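PDB 4XFK: putative branched chain amino acid ABC transporter, periplasmic amino acid-binding protein from Brucella ovis, which probably binds branched-chain and related amino acids in the periplasm as a component of an ABC-type amino-acid transport system. Local coordinates for residues S233-D247 / N254-T266. The protein carries 1 engineered substitution. Residues are numbered along the deposited sequence; the frame is centred on the assembly and turned at random.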
# COMPACT_ATOMS: atom_id res chain seq x y z
N SER A 233 10.62 20.99 -8.96
CA SER A 233 10.00 22.32 -8.94
C SER A 233 11.04 23.42 -9.15
O SER A 233 10.84 24.34 -9.95
CB SER A 233 9.25 22.54 -7.63
OG SER A 233 8.58 23.78 -7.64
N GLY A 234 12.15 23.34 -8.43
CA GLY A 234 13.21 24.32 -8.57
C GLY A 234 13.78 24.40 -9.97
O GLY A 234 14.22 25.47 -10.40
N ALA A 235 13.77 23.28 -10.69
CA ALA A 235 14.33 23.20 -12.04
C ALA A 235 13.29 23.52 -13.12
O ALA A 235 13.63 23.63 -14.29
CB ALA A 235 14.91 21.81 -12.28
N GLY A 236 12.03 23.68 -12.72
CA GLY A 236 10.96 23.90 -13.67
C GLY A 236 10.74 22.71 -14.59
O GLY A 236 10.42 22.87 -15.77
N LEU A 237 10.90 21.50 -14.05
CA LEU A 237 10.78 20.28 -14.83
C LEU A 237 9.44 20.22 -15.55
O LEU A 237 8.39 20.48 -14.96
CB LEU A 237 10.92 19.06 -13.93
CG LEU A 237 10.82 17.70 -14.62
CD1 LEU A 237 12.08 17.40 -15.43
CD2 LEU A 237 10.56 16.60 -13.59
N LYS A 238 9.49 19.87 -16.84
CA LYS A 238 8.29 19.83 -17.67
C LYS A 238 7.61 18.46 -17.67
O LYS A 238 6.38 18.38 -17.79
CB LYS A 238 8.61 20.27 -19.10
CG LYS A 238 9.02 21.73 -19.19
CD LYS A 238 9.02 22.22 -20.63
CE LYS A 238 9.32 23.71 -20.71
NZ LYS A 238 8.40 24.50 -19.84
N ALA A 239 8.41 17.40 -17.55
CA ALA A 239 7.86 16.04 -17.52
C ALA A 239 6.93 15.88 -16.33
O ALA A 239 7.09 16.55 -15.30
CB ALA A 239 8.98 15.01 -17.44
N LYS A 240 5.96 14.99 -16.46
CA LYS A 240 5.07 14.71 -15.35
C LYS A 240 5.41 13.37 -14.72
O LYS A 240 5.73 12.40 -15.42
CB LYS A 240 3.62 14.77 -15.80
CG LYS A 240 3.20 16.16 -16.28
CD LYS A 240 3.42 17.23 -15.20
CE LYS A 240 3.26 18.65 -15.75
NZ LYS A 240 3.57 19.66 -14.69
N PHE A 241 5.38 13.32 -13.40
CA PHE A 241 5.61 12.08 -12.68
C PHE A 241 4.39 11.18 -12.74
O PHE A 241 3.25 11.64 -12.63
CB PHE A 241 5.96 12.37 -11.21
CG PHE A 241 7.33 12.98 -11.01
CD1 PHE A 241 8.45 12.17 -10.90
CD2 PHE A 241 7.49 14.34 -10.93
CE1 PHE A 241 9.70 12.73 -10.71
CE2 PHE A 241 8.74 14.91 -10.74
CZ PHE A 241 9.85 14.10 -10.63
N ALA A 242 4.64 9.88 -12.94
CA ALA A 242 3.60 8.87 -12.86
C ALA A 242 3.98 7.96 -11.71
O ALA A 242 5.02 7.29 -11.75
CB ALA A 242 3.51 8.09 -14.17
N THR A 243 3.15 7.96 -10.66
CA THR A 243 3.59 7.47 -9.37
C THR A 243 2.61 6.52 -8.72
O THR A 243 1.45 6.40 -9.13
CB THR A 243 3.78 8.63 -8.37
OG1 THR A 243 2.49 9.14 -7.98
CG2 THR A 243 4.62 9.75 -8.98
N SER A 244 3.09 5.87 -7.66
CA SER A 244 2.25 5.14 -6.73
C SER A 244 1.92 5.95 -5.48
O SER A 244 0.89 5.70 -4.87
CB SER A 244 2.94 3.83 -6.32
OG SER A 244 4.31 4.05 -5.99
N PHE A 245 2.78 6.91 -5.12
CA PHE A 245 2.70 7.51 -3.77
C PHE A 245 2.69 9.03 -3.74
O PHE A 245 2.95 9.62 -2.69
CB PHE A 245 3.85 7.00 -2.89
CG PHE A 245 3.90 5.50 -2.75
CD1 PHE A 245 2.76 4.77 -2.42
CD2 PHE A 245 5.09 4.82 -2.95
CE1 PHE A 245 2.82 3.38 -2.31
CE2 PHE A 245 5.15 3.44 -2.83
CZ PHE A 245 4.01 2.72 -2.51
N LEU A 246 2.35 9.68 -4.85
CA LEU A 246 2.39 11.14 -4.85
C LEU A 246 1.41 11.78 -3.86
O LEU A 246 1.64 12.90 -3.41
CB LEU A 246 2.16 11.71 -6.25
CG LEU A 246 2.47 13.19 -6.43
CD1 LEU A 246 3.94 13.50 -6.17
CD2 LEU A 246 2.06 13.66 -7.81
N ASP A 247 0.33 11.07 -3.51
CA ASP A 247 -0.65 11.66 -2.59
C ASP A 247 -0.25 11.55 -1.11
O ASP A 247 -1.03 11.92 -0.24
CB ASP A 247 -2.07 11.13 -2.84
CG ASP A 247 -2.20 9.65 -2.59
OD1 ASP A 247 -1.19 8.94 -2.71
OD2 ASP A 247 -3.32 9.20 -2.27
N ASN A 254 5.29 20.73 -2.05
CA ASN A 254 6.66 20.81 -2.55
C ASN A 254 6.73 21.00 -4.05
O ASN A 254 7.69 21.57 -4.57
CB ASN A 254 7.47 19.59 -2.14
CG ASN A 254 8.05 19.70 -0.75
OD1 ASN A 254 7.65 20.56 0.04
ND2 ASN A 254 8.98 18.82 -0.44
N ALA A 255 5.71 20.52 -4.77
CA ALA A 255 5.65 20.68 -6.22
C ALA A 255 5.58 22.14 -6.63
O ALA A 255 6.05 22.50 -7.71
CB ALA A 255 4.45 19.92 -6.78
N GLY A 256 4.98 22.97 -5.78
CA GLY A 256 4.86 24.39 -6.05
C GLY A 256 4.32 24.65 -7.44
O GLY A 256 3.27 24.12 -7.82
N ALA A 257 5.08 25.42 -8.22
CA ALA A 257 4.65 25.90 -9.53
C ALA A 257 4.42 24.81 -10.58
O ALA A 257 3.75 25.06 -11.58
CB ALA A 257 5.65 26.94 -10.05
N ILE A 258 4.96 23.61 -10.36
CA ILE A 258 4.80 22.54 -11.35
C ILE A 258 3.77 21.49 -10.93
O ILE A 258 3.73 20.39 -11.49
CB ILE A 258 6.13 21.82 -11.70
CG1 ILE A 258 6.67 21.03 -10.50
CG2 ILE A 258 7.16 22.82 -12.22
CD1 ILE A 258 7.76 20.03 -10.88
N ALA A 259 2.91 21.85 -9.98
CA ALA A 259 1.97 20.88 -9.41
C ALA A 259 1.02 20.23 -10.42
O ALA A 259 0.75 19.03 -10.34
CB ALA A 259 1.18 21.52 -8.27
N GLU A 260 0.49 21.03 -11.35
CA GLU A 260 -0.54 20.54 -12.26
C GLU A 260 -0.08 19.34 -13.09
O GLU A 260 1.02 19.35 -13.64
CB GLU A 260 -1.01 21.67 -13.19
CG GLU A 260 -2.15 21.29 -14.13
CD GLU A 260 -2.52 22.40 -15.12
OE1 GLU A 260 -1.86 23.46 -15.11
OE2 GLU A 260 -3.46 22.21 -15.91
N GLY A 261 -0.90 18.30 -13.14
CA GLY A 261 -0.74 17.28 -14.16
C GLY A 261 0.04 16.03 -13.80
O GLY A 261 0.15 15.12 -14.61
N HIS A 262 0.61 15.99 -12.60
CA HIS A 262 1.25 14.75 -12.14
C HIS A 262 0.20 13.71 -11.80
O HIS A 262 -0.96 14.05 -11.55
CB HIS A 262 2.18 15.03 -10.96
CG HIS A 262 3.25 16.02 -11.29
ND1 HIS A 262 4.40 15.68 -11.96
CD2 HIS A 262 3.31 17.36 -11.09
CE1 HIS A 262 5.14 16.76 -12.14
NE2 HIS A 262 4.50 17.79 -11.63
N ILE A 263 0.61 12.45 -11.81
CA ILE A 263 -0.33 11.34 -11.81
C ILE A 263 -0.02 10.32 -10.72
O ILE A 263 1.15 10.06 -10.40
CB ILE A 263 -0.29 10.60 -13.19
CG1 ILE A 263 -0.40 11.59 -14.36
CG2 ILE A 263 -1.38 9.54 -13.30
CD1 ILE A 263 -1.74 12.31 -14.44
N VAL A 264 -1.07 9.74 -10.15
CA VAL A 264 -0.92 8.65 -9.19
C VAL A 264 -2.04 7.64 -9.44
O VAL A 264 -3.11 8.02 -9.91
CB VAL A 264 -0.96 9.18 -7.73
CG1 VAL A 264 -2.36 9.66 -7.35
CG2 VAL A 264 -0.45 8.13 -6.73
N SER A 265 -1.78 6.36 -9.18
CA SER A 265 -2.82 5.34 -9.20
C SER A 265 -2.89 4.73 -7.80
O SER A 265 -1.87 4.28 -7.27
CB SER A 265 -2.50 4.26 -10.23
OG SER A 265 -3.54 3.30 -10.24
N THR A 266 -4.08 4.75 -7.21
CA THR A 266 -4.27 4.26 -5.84
C THR A 266 -5.62 3.55 -5.71
O THR A 266 -6.44 3.63 -6.62
CB THR A 266 -4.25 5.40 -4.79
OG1 THR A 266 -5.54 6.01 -4.75
CG2 THR A 266 -3.17 6.43 -5.06
O HOH W 1 -5.46 7.40 -2.36
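Lys240 lies over the ring of His262 and reaches the loop that carries Ile258, where the two strands of a beta-alpha-beta unit begin in this periplasmic binding protein; strands 240-243 and 263-266, joined through helix 251-255, run parallel with 10° between their short axes. Just ahead of its strand, the His262 imidazole substitutes for a backbone acceptor: Phe241 N donates to His262 ND1 over 2.9 Å, nearly straight at 167° and close to the ring plane. Across one face of that ring passes the Lys240 chain, with CD 3.7 Å from the His262 centroid and 16° off the ring normal, a CH-pi contact. A bend at chi2 carries the chain across the ring to the loop, where Lys240 NZ meets Glu260 O at 2.8 Å and, weakly, Ile258 O. Ile258 CD1 lies 3.6 Å from Ser233 N, setting the loop against the last turn of helix 223-235, while its CG2 lies near Leu237 O. Regular sheet pairing follows: Ile263 N bonds to Phe241 O and Ser265 N to Thr243 O. Thr243, paired with Val264 in the parallel register, donates twice to Ile263 O, through its backbone N and through OG1, the latter at 2.9 Å; Thr243 OG1 also accepts from Leu246 N at 3.2 Å, an ST motif.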